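Local coordinates for protein fatty acid synthase 1, isoform A (Drosophila melanogaster, PDB 6FN6) that probably carries out the ketoreductase, dehydratase and enoylreductase steps of NADPH-dependent fatty acid synthesis, as the modifying region of a multifunctional synthase, at residues Ala990-Leu995 with Lys1040-Phe1045; Ala1003-Ile1008 with Asp1048-Leu1053. All blocks are in the same frame, centred on the assembly; numbering follows the deposited sequence.

Interaction 1: Ala990-Leu995 with Lys1040-Phe1045; sequences AGAKKL and KYLDQF
K993 lays its aliphatic stem over the ring of F1045: CB sits 4.2 Å from the ring centroid and only 7° off the ring normal, a CH-pi contact over the centre of one face. CG stands anti to the backbone N (chi1 -176°), and the chain then runs outward from the centre, crossing the F1045 side chain at about a right angle, with CD coming 4.0 Å from CE1 at the rim. The ammonium group leaves the contact and makes a salt bridge with E997, one turn further along its own helix.

A992 points its methyl toward the facing helix. CB meets Y1041 CB at 3.7 Å, L1042 CD2 at 4.1 Å and, obliquely to the ring, the CD2 corner of F1045. The tyrosine touches through its CB, and its ring is directed away from 990-995. On the buried side, L1042 CD2 touches both A992 CB and L995 CD2, the latter at 4.1 Å; the two leucines cross obliquely. They continue inward to V930 and I928 of the strand 926-930, whereas the lysine-phenylalanine pair lies on the more exposed side.

The contact is apolar throughout. The axes of the two segments approach to 8.8 Å, with the small A992 at the crossing and their N-to-C directions 50° apart. This is the packing of two helices, 989-1002 and 1034-1049, side by side over strands of the Rossmann-type sheet in the ketoreductase domain, an arrangement characteristic of the short-chain dehydrogenase/reductase fold.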
loop_
_atom_site.group_PDB
_atom_site.type_symbol
_atom_site.label_atom_id
_atom_site.label_comp_id
_atom_site.label_asym_id
_atom_site.label_seq_id
_atom_site.Cartn_x
_atom_site.Cartn_y
_atom_site.Cartn_z
ATOM N N ALA A 990 -72.385 -3.228 4.565
ATOM C CA ALA A 990 -71.998 -4.578 4.173
ATOM C C ALA A 990 -70.508 -4.641 3.842
ATOM O O ALA A 990 -69.829 -5.613 4.168
ATOM C CB ALA A 990 -72.825 -5.040 2.990
ATOM N N GLY A 991 -70.008 -3.600 3.184
ATOM C CA GLY A 991 -68.601 -3.524 2.841
ATOM C C GLY A 991 -67.702 -3.409 4.056
ATOM O O GLY A 991 -66.690 -4.102 4.159
ATOM N N ALA A 992 -68.077 -2.533 4.982
ATOM C CA ALA A 992 -67.318 -2.360 6.212
ATOM C C ALA A 992 -67.284 -3.673 6.979
ATOM O O ALA A 992 -66.233 -4.101 7.459
ATOM C CB ALA A 992 -67.928 -1.261 7.064
ATOM N N LYS A 993 -68.444 -4.310 7.079
ATOM C CA LYS A 993 -68.565 -5.584 7.774
ATOM C C LYS A 993 -67.667 -6.646 7.147
ATOM O O LYS A 993 -67.022 -7.419 7.855
ATOM C CB LYS A 993 -70.019 -6.056 7.766
ATOM C CG LYS A 993 -70.252 -7.323 8.563
ATOM C CD LYS A 993 -71.730 -7.598 8.748
ATOM C CE LYS A 993 -71.961 -8.951 9.397
ATOM N NZ LYS A 993 -71.583 -10.074 8.494
ATOM N N LYS A 994 -67.626 -6.678 5.818
ATOM C CA LYS A 994 -66.836 -7.674 5.104
ATOM C C LYS A 994 -65.343 -7.441 5.326
ATOM O O LYS A 994 -64.599 -8.381 5.609
ATOM C CB LYS A 994 -67.150 -7.647 3.608
ATOM C CG LYS A 994 -66.598 -8.845 2.855
ATOM C CD LYS A 994 -66.562 -8.608 1.357
ATOM C CE LYS A 994 -65.856 -9.751 0.644
ATOM N NZ LYS A 994 -65.584 -9.450 -0.788
ATOM N N LEU A 995 -64.908 -6.192 5.182
ATOM C CA LEU A 995 -63.510 -5.837 5.396
ATOM C C LEU A 995 -63.028 -6.359 6.746
ATOM O O LEU A 995 -61.987 -7.009 6.835
ATOM C CB LEU A 995 -63.326 -4.317 5.324
ATOM C CG LEU A 995 -61.939 -3.755 5.656
ATOM C CD1 LEU A 995 -60.952 -4.090 4.553
ATOM C CD2 LEU A 995 -62.004 -2.247 5.885
ATOM N N LYS A 1040 -68.245 5.370 10.803
ATOM C CA LYS A 1040 -69.447 5.064 11.565
ATOM C C LYS A 1040 -69.724 3.560 11.549
ATOM O O LYS A 1040 -69.993 2.959 12.587
ATOM C CB LYS A 1040 -70.639 5.840 11.002
ATOM C CG LYS A 1040 -71.955 5.568 11.704
ATOM C CD LYS A 1040 -73.056 6.460 11.151
ATOM C CE LYS A 1040 -74.381 6.223 11.858
ATOM N NZ LYS A 1040 -75.422 7.195 11.428
ATOM N N TYR A 1041 -69.649 2.957 10.367
ATOM C CA TYR A 1041 -69.909 1.530 10.225
ATOM C C TYR A 1041 -68.742 0.688 10.740
ATOM O O TYR A 1041 -68.952 -0.347 11.375
ATOM C CB TYR A 1041 -70.195 1.184 8.761
ATOM C CG TYR A 1041 -71.548 1.646 8.257
ATOM C CD1 TYR A 1041 -72.676 1.602 9.071
ATOM C CD2 TYR A 1041 -71.697 2.123 6.962
ATOM C CE1 TYR A 1041 -73.908 2.024 8.608
ATOM C CE2 TYR A 1041 -72.925 2.546 6.491
ATOM C CZ TYR A 1041 -74.026 2.495 7.318
ATOM O OH TYR A 1041 -75.247 2.919 6.846
ATOM N N LEU A 1042 -67.515 1.118 10.455
ATOM C CA LEU A 1042 -66.333 0.428 10.967
ATOM C C LEU A 1042 -66.355 0.402 12.492
ATOM O O LEU A 1042 -66.039 -0.615 13.112
ATOM C CB LEU A 1042 -65.050 1.096 10.468
ATOM C CG LEU A 1042 -64.695 0.836 9.002
ATOM C CD1 LEU A 1042 -63.575 1.754 8.545
ATOM C CD2 LEU A 1042 -64.316 -0.614 8.790
ATOM N N ASP A 1043 -66.745 1.523 13.091
ATOM C CA ASP A 1043 -66.890 1.605 14.536
ATOM C C ASP A 1043 -67.909 0.581 15.014
ATOM O O ASP A 1043 -67.648 -0.194 15.932
ATOM C CB ASP A 1043 -67.322 3.011 14.958
ATOM C CG ASP A 1043 -67.867 3.055 16.376
ATOM O OD1 ASP A 1043 -67.380 2.284 17.230
ATOM O OD2 ASP A 1043 -68.789 3.858 16.637
ATOM N N GLN A 1044 -69.068 0.581 14.368
ATOM C CA GLN A 1044 -70.197 -0.238 14.792
ATOM C C GLN A 1044 -69.883 -1.735 14.757
ATOM O O GLN A 1044 -70.105 -2.443 15.737
ATOM C CB GLN A 1044 -71.399 0.069 13.894
ATOM C CG GLN A 1044 -72.612 -0.819 14.096
ATOM C CD GLN A 1044 -73.757 -0.434 13.177
ATOM O OE1 GLN A 1044 -73.761 0.651 12.592
ATOM N NE2 GLN A 1044 -74.726 -1.330 13.032
ATOM N N PHE A 1045 -69.341 -2.207 13.639
ATOM C CA PHE A 1045 -69.143 -3.639 13.429
ATOM C C PHE A 1045 -67.872 -4.176 14.084
ATOM O O PHE A 1045 -67.791 -5.365 14.392
ATOM C CB PHE A 1045 -69.116 -3.946 11.932
ATOM C CG PHE A 1045 -70.432 -3.718 11.246
ATOM C CD1 PHE A 1045 -71.517 -4.536 11.511
ATOM C CD2 PHE A 1045 -70.585 -2.685 10.339
ATOM C CE1 PHE A 1045 -72.729 -4.329 10.884
ATOM C CE2 PHE A 1045 -71.794 -2.473 9.708
ATOM C CZ PHE A 1045 -72.868 -3.295 9.982
#

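Interaction 2: Ala1003-Ile1008 with Asp1048-Leu1053; sequences ALVGGI and DICTEL
The side chains of V1005 and C1050 meet where helix 1034-1049 gives way to the loop 1050-1053. With SG anti to its own carbonyl carbon (chi1 -51°), the cysteine sulfur lies 3.7 Å from V1005 CB and touches both methyls of the valine as well. L1053 enters from the other end of the loop: its CG is anti to the backbone N (chi1 177°), and CD1 packs 3.5 Å from I1008 CD1 and close to I1008 CG1, the two side chains crossing at about a right angle.

Here the loop leads from the helix into strand 1055-1060, which runs parallel to strand 1005-1011, so the contact closes a beta-alpha-beta crossover of the Rossmann-type ketoreductase fold. G1006 already pairs by backbone hydrogen bonds with D1054 and Y1055, just past the loop.

Before that pairing starts, a water spans the gap, donating to V1005 O at 2.9 Å and accepting from E1052 N at 2.7 Å. Nearer the solvent, L1004 CD1 rests 3.8 Å from E1052 CG; the glutamate chain bends beyond CG, and its carboxylate ends farther from 1003-1008.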
loop_
_atom_site.group_PDB
_atom_site.type_symbol
_atom_site.label_atom_id
_atom_site.label_comp_id
_atom_site.label_asym_id
_atom_site.label_seq_id
_atom_site.Cartn_x
_atom_site.Cartn_y
_atom_site.Cartn_z
ATOM N N ALA A 1003 -55.690 -12.347 10.411
ATOM C CA ALA A 1003 -55.142 -12.283 11.755
ATOM C C ALA A 1003 -56.010 -11.330 12.555
ATOM O O ALA A 1003 -56.514 -10.345 12.013
ATOM C CB ALA A 1003 -53.696 -11.815 11.736
ATOM N N LEU A 1004 -56.193 -11.621 13.838
ATOM C CA LEU A 1004 -57.075 -10.817 14.669
ATOM C C LEU A 1004 -56.672 -9.349 14.610
ATOM O O LEU A 1004 -55.509 -9.001 14.823
ATOM C CB LEU A 1004 -57.063 -11.324 16.109
ATOM C CG LEU A 1004 -57.552 -12.767 16.276
ATOM C CD1 LEU A 1004 -57.455 -13.208 17.722
ATOM C CD2 LEU A 1004 -58.973 -12.939 15.762
ATOM N N VAL A 1005 -57.649 -8.498 14.313
ATOM C CA VAL A 1005 -57.420 -7.068 14.149
ATOM C C VAL A 1005 -56.975 -6.441 15.466
ATOM O O VAL A 1005 -57.622 -6.611 16.501
ATOM C CB VAL A 1005 -58.682 -6.371 13.608
ATOM C CG1 VAL A 1005 -58.449 -4.873 13.443
ATOM C CG2 VAL A 1005 -59.102 -6.989 12.289
ATOM N N GLY A 1006 -55.851 -5.733 15.417
ATOM C CA GLY A 1006 -55.314 -5.059 16.585
ATOM C C GLY A 1006 -55.539 -3.559 16.545
ATOM O O GLY A 1006 -55.568 -2.900 17.585
ATOM N N GLY A 1007 -55.704 -3.017 15.341
ATOM C CA GLY A 1007 -55.893 -1.589 15.172
ATOM C C GLY A 1007 -56.568 -1.214 13.865
ATOM O O GLY A 1007 -56.387 -1.877 12.844
ATOM N N ILE A 1008 -57.351 -0.138 13.914
ATOM C CA ILE A 1008 -58.017 0.412 12.742
ATOM C C ILE A 1008 -57.659 1.887 12.641
ATOM O O ILE A 1008 -57.868 2.651 13.581
ATOM C CB ILE A 1008 -59.548 0.198 12.814
ATOM C CG1 ILE A 1008 -59.871 -1.293 12.710
ATOM C CG2 ILE A 1008 -60.274 0.989 11.715
ATOM C CD1 ILE A 1008 -61.329 -1.633 12.931
ATOM N N ASP A 1048 -68.309 -5.829 17.423
ATOM C CA ASP A 1048 -68.772 -7.213 17.417
ATOM C C ASP A 1048 -67.682 -8.167 16.929
ATOM O O ASP A 1048 -67.498 -9.251 17.482
ATOM C CB ASP A 1048 -70.015 -7.358 16.534
ATOM C CG ASP A 1048 -71.168 -6.483 16.996
ATOM O OD1 ASP A 1048 -71.287 -6.242 18.217
ATOM O OD2 ASP A 1048 -71.960 -6.037 16.137
ATOM N N ILE A 1049 -66.972 -7.758 15.883
ATOM C CA ILE A 1049 -66.016 -8.627 15.209
ATOM C C ILE A 1049 -64.647 -8.590 15.879
ATOM O O ILE A 1049 -64.107 -9.624 16.275
ATOM C CB ILE A 1049 -65.893 -8.238 13.722
ATOM C CG1 ILE A 1049 -67.259 -8.313 13.030
ATOM C CG2 ILE A 1049 -64.893 -9.143 13.008
ATOM C CD1 ILE A 1049 -67.322 -7.562 11.718
ATOM N N CYS A 1050 -64.081 -7.394 15.989
ATOM C CA CYS A 1050 -62.709 -7.243 16.448
ATOM C C CYS A 1050 -62.654 -7.220 17.969
ATOM O O CYS A 1050 -62.771 -6.162 18.589
ATOM C CB CYS A 1050 -62.113 -5.965 15.868
ATOM S SG CYS A 1050 -62.322 -5.854 14.082
ATOM N N THR A 1051 -62.449 -8.388 18.565
ATOM C CA THR A 1051 -62.405 -8.505 20.017
ATOM C C THR A 1051 -61.006 -8.306 20.606
ATOM O O THR A 1051 -60.843 -8.296 21.825
ATOM C CB THR A 1051 -62.947 -9.874 20.466
ATOM O OG1 THR A 1051 -62.304 -10.920 19.728
ATOM C CG2 THR A 1051 -64.443 -9.946 20.235
ATOM N N GLU A 1052 -60.006 -8.142 19.746
ATOM C CA GLU A 1052 -58.635 -7.902 20.198
ATOM C C GLU A 1052 -58.127 -6.553 19.706
ATOM O O GLU A 1052 -56.922 -6.297 19.714
ATOM C CB GLU A 1052 -57.700 -9.009 19.709
ATOM C CG GLU A 1052 -58.000 -10.383 20.273
ATOM C CD GLU A 1052 -57.388 -10.603 21.644
ATOM O OE1 GLU A 1052 -56.170 -10.365 21.801
ATOM O OE2 GLU A 1052 -58.125 -11.016 22.564
ATOM N N LEU A 1053 -59.050 -5.690 19.290
ATOM C CA LEU A 1053 -58.696 -4.364 18.800
ATOM C C LEU A 1053 -58.168 -3.484 19.926
ATOM O O LEU A 1053 -58.814 -3.333 20.962
ATOM C CB LEU A 1053 -59.907 -3.706 18.134
ATOM C CG LEU A 1053 -59.730 -2.272 17.634
ATOM C CD1 LEU A 1053 -60.196 -2.146 16.195
ATOM C CD2 LEU A 1053 -60.489 -1.307 18.523
HETATM O O HOH W 1 -59.715 -8.559 17.056
#

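Helix 1034-1049 serves both contacts: 1040-1045 packs against 990-995 in interaction 1, and its last turn runs into the loop of interaction 2. On the other side, helix 989-1002 leads into strand 1005-1011, so the segments alternate along the chain. The centres lie about 12 Å apart, and the two contacts touch directly where I1049 CD1 comes 3.9 Å from K993 O. L996 of helix 989-1002 also joins them, touching L1042 and F1045 of interaction 1 and I1008 and I1049 of interaction 2. Both belong to the ketoreductase domain and lie away from the predicted dehydratase residues H24 and D175.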